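Long-range contacts in ADP-ribose pyrophosphatase MutT (Rickettsia felis, PDB 4KYX), which probably hydrolyses the pyrophosphate linkage of nucleoside diphosphate derivatives, perhaps oxidised dGTP among them, in a magnesium-dependent Nudix reaction: residues 67-72 against 98-103; 17-22 against 60-65; 27-32 against 117-122. All blocks are in the same frame, centred on the assembly; numbering follows the deposited sequence.

How the interactions relate
From the N terminus, strand 14-22 comes first, and interaction 2 returns helix 55-67 to it, closing a loop that contains 27-32. That segment waits until 117-122 for its partner, so interaction 3 crosses interaction 2. Interaction 1 opens only after interaction 2 has closed: 67-72, at and beyond the end of the helix, meets 98-103, a contact nested inside the long loop of interaction 3. The junctions are direct. Phe-22 N lies 2.8 Å from Ala-98 O, joining neighbouring strands of the mixed sheet, and Ile-21 O lies 2.9 Å from Leu-29 N, linking that sheet to the three-stranded one; both are probable hydrogen bonds. The three contacts thus join the Nudix helix to both sheets.

Interaction 1 (67-72 against 98-103)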
loop_
_atom_site.group_PDB
_atom_site.type_symbol
_atom_site.label_atom_id
_atom_site.label_comp_id
_atom_site.label_asym_id
_atom_site.label_seq_id
_atom_site.Cartn_x
_atom_site.Cartn_y
_atom_site.Cartn_z
ATOM N N THR A 67 -16.548 -15.279 -4.910
ATOM C CA THR A 67 -17.854 -14.837 -5.348
ATOM C C THR A 67 -18.278 -15.458 -6.675
ATOM O O THR A 67 -19.398 -15.238 -7.084
ATOM C CB THR A 67 -17.915 -13.304 -5.530
ATOM O OG1 THR A 67 -17.092 -12.944 -6.664
ATOM C CG2 THR A 67 -17.471 -12.592 -4.281
ATOM N N ASN A 68 -17.382 -16.162 -7.363
ATOM C CA ASN A 68 -17.606 -16.677 -8.733
ATOM C C ASN A 68 -17.731 -15.591 -9.808
ATOM O O ASN A 68 -18.063 -15.893 -10.947
ATOM C CB ASN A 68 -18.873 -17.564 -8.742
ATOM C CG ASN A 68 -18.902 -18.600 -9.831
ATOM O OD1 ASN A 68 -17.918 -19.223 -10.123
ATOM N ND2 ASN A 68 -20.084 -18.826 -10.417
ATOM N N LEU A 69 -17.441 -14.344 -9.461
ATOM C CA LEU A 69 -17.608 -13.233 -10.359
ATOM C C LEU A 69 -16.297 -12.957 -11.075
ATOM O O LEU A 69 -15.215 -13.119 -10.508
ATOM C CB LEU A 69 -18.024 -11.965 -9.625
ATOM C CG LEU A 69 -19.374 -12.016 -8.932
ATOM C CD1 LEU A 69 -19.678 -10.826 -8.042
ATOM C CD2 LEU A 69 -20.442 -12.203 -10.000
ATOM N N ILE A 70 -16.435 -12.542 -12.326
ATOM C CA ILE A 70 -15.306 -12.196 -13.174
ATOM C C ILE A 70 -15.294 -10.692 -13.283
ATOM O O ILE A 70 -16.250 -10.083 -13.809
ATOM C CB ILE A 70 -15.459 -12.854 -14.594
ATOM C CG1 ILE A 70 -15.308 -14.354 -14.475
ATOM C CG2 ILE A 70 -14.429 -12.255 -15.510
ATOM C CD1 ILE A 70 -15.572 -15.119 -15.787
ATOM N N ILE A 71 -14.211 -10.075 -12.793
ATOM C CA ILE A 71 -14.060 -8.639 -12.948
ATOM C C ILE A 71 -13.021 -8.366 -13.956
ATOM O O ILE A 71 -12.132 -9.225 -14.196
ATOM C CB ILE A 71 -13.707 -7.889 -11.633
ATOM C CG1 ILE A 71 -12.508 -8.529 -10.958
ATOM C CG2 ILE A 71 -14.922 -7.831 -10.697
ATOM C CD1 ILE A 71 -11.739 -7.553 -10.116
ATOM N N GLU A 72 -13.135 -7.189 -14.576
ATOM C CA GLU A 72 -12.150 -6.745 -15.534
ATOM C C GLU A 72 -11.526 -5.400 -15.128
ATOM O O GLU A 72 -12.183 -4.587 -14.472
ATOM C CB GLU A 72 -12.750 -6.651 -16.951
ATOM C CG GLU A 72 -13.837 -5.598 -17.089
ATOM C CD GLU A 72 -14.359 -5.376 -18.512
ATOM O OE1 GLU A 72 -14.109 -6.211 -19.479
ATOM O OE2 GLU A 72 -15.084 -4.348 -18.641
ATOM N N ALA A 98 -13.739 -2.493 -9.567
ATOM C CA ALA A 98 -13.993 -3.052 -10.873
ATOM C C ALA A 98 -15.457 -3.375 -11.040
ATOM O O ALA A 98 -16.158 -3.692 -10.062
ATOM C CB ALA A 98 -13.178 -4.305 -11.076
ATOM N N HIS A 99 -15.914 -3.296 -12.281
ATOM C CA HIS A 99 -17.225 -3.845 -12.625
ATOM C C HIS A 99 -17.099 -5.321 -12.927
ATOM O O HIS A 99 -16.119 -5.753 -13.549
ATOM C CB HIS A 99 -17.847 -3.102 -13.797
ATOM C CG HIS A 99 -18.605 -1.892 -13.376
ATOM N ND1 HIS A 99 -19.965 -1.906 -13.156
ATOM C CD2 HIS A 99 -18.175 -0.654 -13.040
ATOM C CE1 HIS A 99 -20.349 -0.703 -12.762
ATOM N NE2 HIS A 99 -19.278 0.070 -12.675
ATOM N N CYS A 100 -18.043 -6.101 -12.418
ATOM C CA CYS A 100 -18.147 -7.502 -12.818
ATOM C C CYS A 100 -18.937 -7.680 -14.125
ATOM O O CYS A 100 -19.826 -6.908 -14.450
ATOM C CB CYS A 100 -18.684 -8.377 -11.704
ATOM S SG CYS A 100 -20.420 -8.119 -11.349
ATOM N N LEU A 101 -18.605 -8.747 -14.828
ATOM C CA LEU A 101 -19.137 -9.066 -16.150
ATOM C C LEU A 101 -20.267 -10.098 -16.121
ATOM O O LEU A 101 -20.928 -10.337 -17.135
ATOM C CB LEU A 101 -17.982 -9.578 -17.007
ATOM C CG LEU A 101 -16.882 -8.552 -17.265
ATOM C CD1 LEU A 101 -15.832 -9.127 -18.208
ATOM C CD2 LEU A 101 -17.465 -7.258 -17.842
ATOM N N ASN A 102 -20.485 -10.739 -14.984
ATOM C CA ASN A 102 -21.362 -11.891 -14.906
ATOM C C ASN A 102 -22.083 -11.874 -13.566
ATOM O O ASN A 102 -22.081 -12.866 -12.861
ATOM C CB ASN A 102 -20.536 -13.176 -15.041
ATOM C CG ASN A 102 -19.516 -13.372 -13.904
ATOM O OD1 ASN A 102 -19.002 -12.413 -13.346
ATOM N ND2 ASN A 102 -19.198 -14.634 -13.589
ATOM N N GLU A 103 -22.678 -10.737 -13.219
ATOM C CA GLU A 103 -23.238 -10.576 -11.879
ATOM C C GLU A 103 -24.274 -11.633 -11.509
ATOM O O GLU A 103 -24.413 -11.969 -10.328
ATOM C CB GLU A 103 -23.818 -9.169 -11.694
ATOM C CG GLU A 103 -25.058 -8.861 -12.536
ATOM C CD GLU A 103 -25.390 -7.389 -12.487
ATOM O OE1 GLU A 103 -24.608 -6.620 -13.092
ATOM O OE2 GLU A 103 -26.352 -7.007 -11.788
HETATM O O HOH W 1 -14.449 -2.402 -14.388
#
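Ala-98 directs its CB at 67-72, where it lies 3.7 Å from Ile-71 CB and close to the carbonyl oxygen of Glu-72. At His-99 the backbone does the work: its O receives a weak bond from Glu-72 N at 3.5 Å, and one water accepts from its N while donating to Glu-72 O. The imidazole leads off toward Phe-22. Cys-100 makes the single beta bridge of the contact with Ile-71, the CA atoms 4.2 Å apart, and its CB packs beside Ile-71 CG2. The chain leaving the helix of the Nudix box is thus laid against the end of strand 89-99, whose opposite flank pairs with strand 14-22 of the mixed sheet. Leu-101 N then donates to Ile-70 O over 2.9 Å, approaching almost head-on to the carbonyl (C=O...N 175°), while its isobutyl group crosses the extended Glu-72 chain at about a right angle, CD1 being 3.6 Å from Glu-72 OE1. Beyond this point a side chain replaces the backbone as partner. Asn-102 has CG between its own N and carbonyl carbon (chi1 63°), and its amide grips segment 67-72 at two places: OD1 accepts from Ile-70 N at 2.8 Å in a practically straight bond (177° at H), and ND2 donates to Asn-68 O at 3.1 Å, in the plane of that carbonyl and on a lone pair. ND2 has a further acceptor in Glu-105 OE2. Glu-103 turns its CB away, OE1 accepting from Asn-24 N, and meets 67-72 through CA, which lies 3.7 Å from Leu-69 CD2.

Interaction 2 (17-22 against 60-65); sequences IGILIF and IREVLE
Val-63 sets its two methyls against Ile-19 and Ile-21 in a buried helix-on-sheet contact, where helix 55-67 covers one face of the Nudix mixed sheet. The short axes of 17-22 and 60-65 pass 9.0 Å apart and cross at -66°, so the helix runs steeply over the strand. Val-63 CG2 lies against the side of Ile-19, 3.7 Å from CB, with CG1, CG2 and CD1 also close. Val-63 CG1, anti to the backbone N (chi1 169°), meets Ile-21 CD1 tip to tip, again at 3.7 Å. Ile-19 has chi2 at 96°, away from a staggered value; this places CD1 near both Val-63 CG2 and Glu-62 OE1.

The extended Glu-62 crosses Ile-17 at about a right angle, OE1 standing 3.6 Å from Ile-17 CB. The same oxygen is 3.5 Å from Ile-17 O, but both are acceptors. Arg-61 ties Glu-62 (OE2 to NH2, a long salt bridge) and Glu-65 along the helix and Glu-53 just before it. The sequence fits the REUXEE part of the Nudix box (Arg-61 to Glu-66), in which glutamates, chiefly the last two, bind magnesium in relatives. With methyls meeting and the one close polar pair two acceptors, strand-helix cohesion rests on apolar packing.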
loop_
_atom_site.group_PDB
_atom_site.type_symbol
_atom_site.label_atom_id
_atom_site.label_comp_id
_atom_site.label_asym_id
_atom_site.label_seq_id
_atom_site.Cartn_x
_atom_site.Cartn_y
_atom_site.Cartn_z
ATOM N N ILE A 17 -5.480 -6.968 -0.149
ATOM C CA ILE A 17 -6.094 -6.379 -1.310
ATOM C C ILE A 17 -7.605 -6.362 -1.019
ATOM O O ILE A 17 -8.185 -7.418 -0.724
ATOM C CB ILE A 17 -5.778 -7.234 -2.579
ATOM C CG1 ILE A 17 -4.290 -7.264 -2.963
ATOM C CG2 ILE A 17 -6.709 -6.872 -3.727
ATOM C CD1 ILE A 17 -3.567 -5.969 -3.034
ATOM N N GLY A 18 -8.263 -5.217 -1.165
ATOM C CA GLY A 18 -9.722 -5.203 -1.149
ATOM C C GLY A 18 -10.262 -4.772 -2.484
ATOM O O GLY A 18 -9.756 -3.878 -3.130
ATOM N N ILE A 19 -11.345 -5.417 -2.893
ATOM C CA ILE A 19 -11.999 -5.073 -4.140
ATOM C C ILE A 19 -13.432 -4.565 -3.980
ATOM O O ILE A 19 -14.286 -5.253 -3.410
ATOM C CB ILE A 19 -12.035 -6.276 -5.074
ATOM C CG1 ILE A 19 -10.612 -6.875 -5.147
ATOM C CG2 ILE A 19 -12.501 -5.797 -6.447
ATOM C CD1 ILE A 19 -10.364 -8.039 -4.193
ATOM N N LEU A 20 -13.681 -3.345 -4.433
ATOM C CA LEU A 20 -15.034 -2.860 -4.574
ATOM C C LEU A 20 -15.558 -3.345 -5.931
ATOM O O LEU A 20 -15.255 -2.792 -6.963
ATOM C CB LEU A 20 -15.145 -1.361 -4.470
ATOM C CG LEU A 20 -14.401 -0.688 -3.321
ATOM C CD1 LEU A 20 -14.795 0.789 -3.228
ATOM C CD2 LEU A 20 -14.760 -1.411 -2.041
ATOM N N ILE A 21 -16.425 -4.357 -5.872
ATOM C CA ILE A 21 -16.996 -4.979 -7.046
ATOM C C ILE A 21 -18.337 -4.320 -7.277
ATOM O O ILE A 21 -19.201 -4.279 -6.356
ATOM C CB ILE A 21 -17.304 -6.466 -6.851
ATOM C CG1 ILE A 21 -16.085 -7.240 -6.389
ATOM C CG2 ILE A 21 -17.833 -7.060 -8.151
ATOM C CD1 ILE A 21 -16.466 -8.551 -5.750
ATOM N N PHE A 22 -18.491 -3.793 -8.490
ATOM C CA PHE A 22 -19.712 -3.105 -8.903
ATOM C C PHE A 22 -20.531 -3.911 -9.871
ATOM O O PHE A 22 -19.999 -4.649 -10.698
ATOM C CB PHE A 22 -19.411 -1.777 -9.560
ATOM C CG PHE A 22 -18.962 -0.713 -8.624
ATOM C CD1 PHE A 22 -17.714 -0.739 -8.047
ATOM C CD2 PHE A 22 -19.785 0.362 -8.341
ATOM C CE1 PHE A 22 -17.309 0.258 -7.180
ATOM C CE2 PHE A 22 -19.370 1.372 -7.492
ATOM C CZ PHE A 22 -18.135 1.324 -6.907
ATOM N N ILE A 60 -8.428 -9.775 -9.302
ATOM C CA ILE A 60 -9.161 -10.693 -10.164
ATOM C C ILE A 60 -9.310 -12.134 -9.573
ATOM O O ILE A 60 -10.414 -12.683 -9.530
ATOM C CB ILE A 60 -8.598 -10.713 -11.606
ATOM C CG1 ILE A 60 -8.741 -9.326 -12.249
ATOM C CG2 ILE A 60 -9.326 -11.752 -12.446
ATOM C CD1 ILE A 60 -7.923 -9.161 -13.516
ATOM N N ARG A 61 -8.223 -12.727 -9.128
ATOM C CA ARG A 61 -8.189 -14.047 -8.513
ATOM C C ARG A 61 -9.106 -14.121 -7.269
ATOM O O ARG A 61 -9.998 -15.024 -7.166
ATOM C CB ARG A 61 -6.763 -14.392 -8.092
ATOM C CG ARG A 61 -6.688 -15.709 -7.373
ATOM C CD ARG A 61 -5.277 -16.102 -7.074
ATOM N NE ARG A 61 -4.614 -15.186 -6.154
ATOM C CZ ARG A 61 -4.875 -15.051 -4.862
ATOM N NH1 ARG A 61 -5.839 -15.749 -4.267
ATOM N NH2 ARG A 61 -4.165 -14.190 -4.141
ATOM N N GLU A 62 -8.929 -13.176 -6.365
ATOM C CA GLU A 62 -9.669 -13.186 -5.086
ATOM C C GLU A 62 -11.166 -13.076 -5.307
ATOM O O GLU A 62 -11.963 -13.848 -4.709
ATOM C CB GLU A 62 -9.144 -12.088 -4.194
ATOM C CG GLU A 62 -7.782 -12.491 -3.657
ATOM C CD GLU A 62 -7.231 -11.562 -2.628
ATOM O OE1 GLU A 62 -7.648 -10.361 -2.515
ATOM O OE2 GLU A 62 -6.251 -12.019 -1.987
ATOM N N VAL A 63 -11.566 -12.159 -6.187
ATOM C CA VAL A 63 -12.991 -11.994 -6.526
ATOM C C VAL A 63 -13.574 -13.306 -7.089
ATOM O O VAL A 63 -14.675 -13.759 -6.690
ATOM C CB VAL A 63 -13.224 -10.778 -7.457
ATOM C CG1 VAL A 63 -14.651 -10.762 -8.037
ATOM C CG2 VAL A 63 -12.904 -9.490 -6.712
ATOM N N LEU A 64 -12.848 -13.930 -8.021
ATOM C CA LEU A 64 -13.332 -15.181 -8.592
ATOM C C LEU A 64 -13.450 -16.278 -7.533
ATOM O O LEU A 64 -14.463 -17.034 -7.499
ATOM C CB LEU A 64 -12.427 -15.659 -9.767
ATOM C CG LEU A 64 -12.888 -16.789 -10.675
ATOM C CD1 LEU A 64 -14.223 -16.460 -11.289
ATOM C CD2 LEU A 64 -11.774 -17.006 -11.739
ATOM N N GLU A 65 -12.393 -16.459 -6.756
ATOM C CA GLU A 65 -12.360 -17.475 -5.689
ATOM C C GLU A 65 -13.502 -17.307 -4.681
ATOM O O GLU A 65 -14.002 -18.280 -4.150
ATOM C CB GLU A 65 -11.041 -17.434 -4.898
ATOM C CG GLU A 65 -9.895 -18.106 -5.607
ATOM C CD GLU A 65 -8.578 -17.923 -4.883
ATOM O OE1 GLU A 65 -8.573 -17.401 -3.727
ATOM O OE2 GLU A 65 -7.544 -18.289 -5.473
#

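Interaction 3 (27-32 against 117-122)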
loop_
_atom_site.group_PDB
_atom_site.type_symbol
_atom_site.label_atom_id
_atom_site.label_comp_id
_atom_site.label_asym_id
_atom_site.label_seq_id
_atom_site.Cartn_x
_atom_site.Cartn_y
_atom_site.Cartn_z
ATOM N N GLU A 27 -24.095 -0.612 -7.802
ATOM C CA GLU A 27 -24.077 -1.069 -6.434
ATOM C C GLU A 27 -22.788 -1.857 -6.184
ATOM O O GLU A 27 -22.237 -2.497 -7.097
ATOM C CB GLU A 27 -25.294 -1.951 -6.146
ATOM C CG GLU A 27 -26.602 -1.319 -6.623
ATOM C CD GLU A 27 -27.786 -2.256 -6.523
ATOM O OE1 GLU A 27 -27.690 -3.454 -6.906
ATOM O OE2 GLU A 27 -28.859 -1.775 -6.113
ATOM N N ILE A 28 -22.383 -1.889 -4.941
ATOM C CA ILE A 28 -21.171 -2.618 -4.548
ATOM C C ILE A 28 -21.508 -3.855 -3.729
ATOM O O ILE A 28 -22.547 -3.938 -2.987
ATOM C CB ILE A 28 -20.197 -1.752 -3.746
ATOM C CG1 ILE A 28 -20.886 -1.273 -2.470
ATOM C CG2 ILE A 28 -19.721 -0.579 -4.582
ATOM C CD1 ILE A 28 -19.922 -0.594 -1.537
ATOM N N LEU A 29 -20.666 -4.857 -3.888
ATOM C CA LEU A 29 -20.908 -6.165 -3.289
ATOM C C LEU A 29 -20.208 -6.149 -1.939
ATOM O O LEU A 29 -19.037 -5.819 -1.863
ATOM C CB LEU A 29 -20.331 -7.289 -4.167
ATOM C CG LEU A 29 -20.765 -8.690 -3.701
ATOM C CD1 LEU A 29 -22.212 -8.889 -4.150
ATOM C CD2 LEU A 29 -19.893 -9.835 -4.162
ATOM N N LEU A 30 -20.926 -6.504 -0.889
ATOM C CA LEU A 30 -20.346 -6.686 0.432
ATOM C C LEU A 30 -20.742 -8.027 0.992
ATOM O O LEU A 30 -21.906 -8.533 0.778
ATOM C CB LEU A 30 -20.775 -5.579 1.401
ATOM C CG LEU A 30 -20.407 -4.121 1.021
ATOM C CD1 LEU A 30 -21.044 -3.189 2.031
ATOM C CD2 LEU A 30 -18.915 -3.899 0.904
ATOM N N GLY A 31 -19.806 -8.583 1.781
ATOM C CA GLY A 31 -19.946 -9.882 2.440
ATOM C C GLY A 31 -20.128 -9.733 3.920
ATOM O O GLY A 31 -19.328 -9.020 4.578
ATOM N N LYS A 32 -21.206 -10.311 4.432
ATOM C CA LYS A 32 -21.448 -10.328 5.871
ATOM C C LYS A 32 -20.659 -11.412 6.596
ATOM O O LYS A 32 -20.730 -12.602 6.267
ATOM C CB LYS A 32 -22.940 -10.416 6.251
ATOM C CG LYS A 32 -23.214 -9.994 7.720
ATOM C CD LYS A 32 -24.669 -10.026 8.111
ATOM C CE LYS A 32 -25.213 -11.485 8.064
ATOM N NZ LYS A 32 -26.542 -11.583 8.672
ATOM N N TRP A 117 -23.370 -12.760 0.626
ATOM C CA TRP A 117 -23.004 -11.568 -0.123
ATOM C C TRP A 117 -24.293 -10.845 -0.495
ATOM O O TRP A 117 -25.349 -11.498 -0.604
ATOM C CB TRP A 117 -22.257 -11.979 -1.380
ATOM C CG TRP A 117 -20.901 -12.622 -1.087
ATOM C CD1 TRP A 117 -20.658 -13.942 -0.944
ATOM C CD2 TRP A 117 -19.651 -11.969 -0.893
ATOM N NE1 TRP A 117 -19.366 -14.159 -0.654
ATOM C CE2 TRP A 117 -18.703 -12.968 -0.665
ATOM C CE3 TRP A 117 -19.255 -10.633 -0.833
ATOM C CZ2 TRP A 117 -17.391 -12.687 -0.385
ATOM C CZ3 TRP A 117 -17.937 -10.355 -0.642
ATOM C CH2 TRP A 117 -17.021 -11.371 -0.402
ATOM N N GLN A 118 -24.224 -9.527 -0.654
ATOM C CA GLN A 118 -25.336 -8.741 -1.185
ATOM C C GLN A 118 -24.838 -7.432 -1.816
ATOM O O GLN A 118 -23.737 -6.967 -1.526
ATOM C CB GLN A 118 -26.357 -8.488 -0.065
ATOM C CG GLN A 118 -27.548 -7.610 -0.402
ATOM C CD GLN A 118 -28.392 -8.166 -1.540
ATOM O OE1 GLN A 118 -27.924 -8.281 -2.691
ATOM N NE2 GLN A 118 -29.631 -8.474 -1.243
ATOM N N TRP A 119 -25.621 -6.919 -2.761
ATOM C CA TRP A 119 -25.364 -5.635 -3.441
ATOM C C TRP A 119 -25.958 -4.492 -2.618
ATOM O O TRP A 119 -27.104 -4.602 -2.142
ATOM C CB TRP A 119 -25.979 -5.684 -4.828
ATOM C CG TRP A 119 -25.406 -6.796 -5.675
ATOM C CD1 TRP A 119 -25.992 -7.981 -5.962
ATOM C CD2 TRP A 119 -24.113 -6.811 -6.336
ATOM N NE1 TRP A 119 -25.163 -8.739 -6.780
ATOM C CE2 TRP A 119 -24.018 -8.035 -7.039
ATOM C CE3 TRP A 119 -23.098 -5.888 -6.474
ATOM C CZ2 TRP A 119 -22.901 -8.380 -7.781
ATOM C CZ3 TRP A 119 -22.000 -6.228 -7.195
ATOM C CH2 TRP A 119 -21.900 -7.450 -7.851
ATOM N N PHE A 120 -25.226 -3.407 -2.473
ATOM C CA PHE A 120 -25.647 -2.226 -1.702
ATOM C C PHE A 120 -25.402 -0.968 -2.493
ATOM O O PHE A 120 -24.327 -0.809 -3.090
ATOM C CB PHE A 120 -24.850 -2.104 -0.418
ATOM C CG PHE A 120 -25.130 -3.199 0.566
ATOM C CD1 PHE A 120 -24.380 -4.347 0.550
ATOM C CD2 PHE A 120 -26.137 -3.068 1.506
ATOM C CE1 PHE A 120 -24.601 -5.352 1.460
ATOM C CE2 PHE A 120 -26.389 -4.093 2.415
ATOM C CZ PHE A 120 -25.637 -5.251 2.387
ATOM N N ALA A 121 -26.385 -0.060 -2.471
ATOM C CA ALA A 121 -26.203 1.253 -3.039
ATOM C C ALA A 121 -25.210 1.992 -2.154
ATOM O O ALA A 121 -25.182 1.812 -0.926
ATOM C CB ALA A 121 -27.563 1.976 -3.111
ATOM N N LEU A 122 -24.384 2.821 -2.781
ATOM C CA LEU A 122 -23.401 3.583 -2.055
ATOM C C LEU A 122 -23.995 4.590 -1.099
ATOM O O LEU A 122 -23.320 5.007 -0.194
ATOM C CB LEU A 122 -22.454 4.280 -3.011
ATOM C CG LEU A 122 -21.387 3.417 -3.680
ATOM C CD1 LEU A 122 -20.812 4.195 -4.849
ATOM C CD2 LEU A 122 -20.262 3.076 -2.695
#
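Glu-27 lays its CB 3.4 Å from Phe-120 O, and its chain crosses Trp-119 at about a right angle, OE1 coming against Trp-119 CB while accepting a hydrogen bond from Asn-23 ND2. Ile-28 begins the regular pairing. It exchanges both backbone bonds with Phe-120 (N to O 2.9 Å, O to N 2.8 Å) as an antiparallel hydrogen-bonded pair, and its CD1 meets Leu-122 CD2. Leu-29, in a non-hydrogen-bonded pair with Trp-119, lies between two indoles. Its CG is anti to the backbone N (chi1 -170°); CD1 sits over the centre of the six-membered ring of Trp-119, 3.5 Å from the centroid and 13° off the normal, a CH-pi contact, while CD2 comes within 3.5 Å of Trp-117 CE3. Leu-30 repeats the two-way backbone pairing with Gln-118, its N donating to Gln-118 O at 2.9 Å, and on the side shared with Ile-28 its CD1 packs 3.8 Å from Phe-120 CD1. Gly-31, opposite Trp-117, brings CA over one face of that ring toward the rim, 3.9 Å from the six-membered centroid. Strand 28-34 is central in the three-stranded antiparallel sheet and 116-120 an outer strand; the short axes diverge from strict antiparallel, at 143°. Four backbone bonds fix the register, and aliphatic C-H groups over indole faces imply that dispersion and weak CH-pi attraction hold the side shared by Leu-29 and the tryptophans.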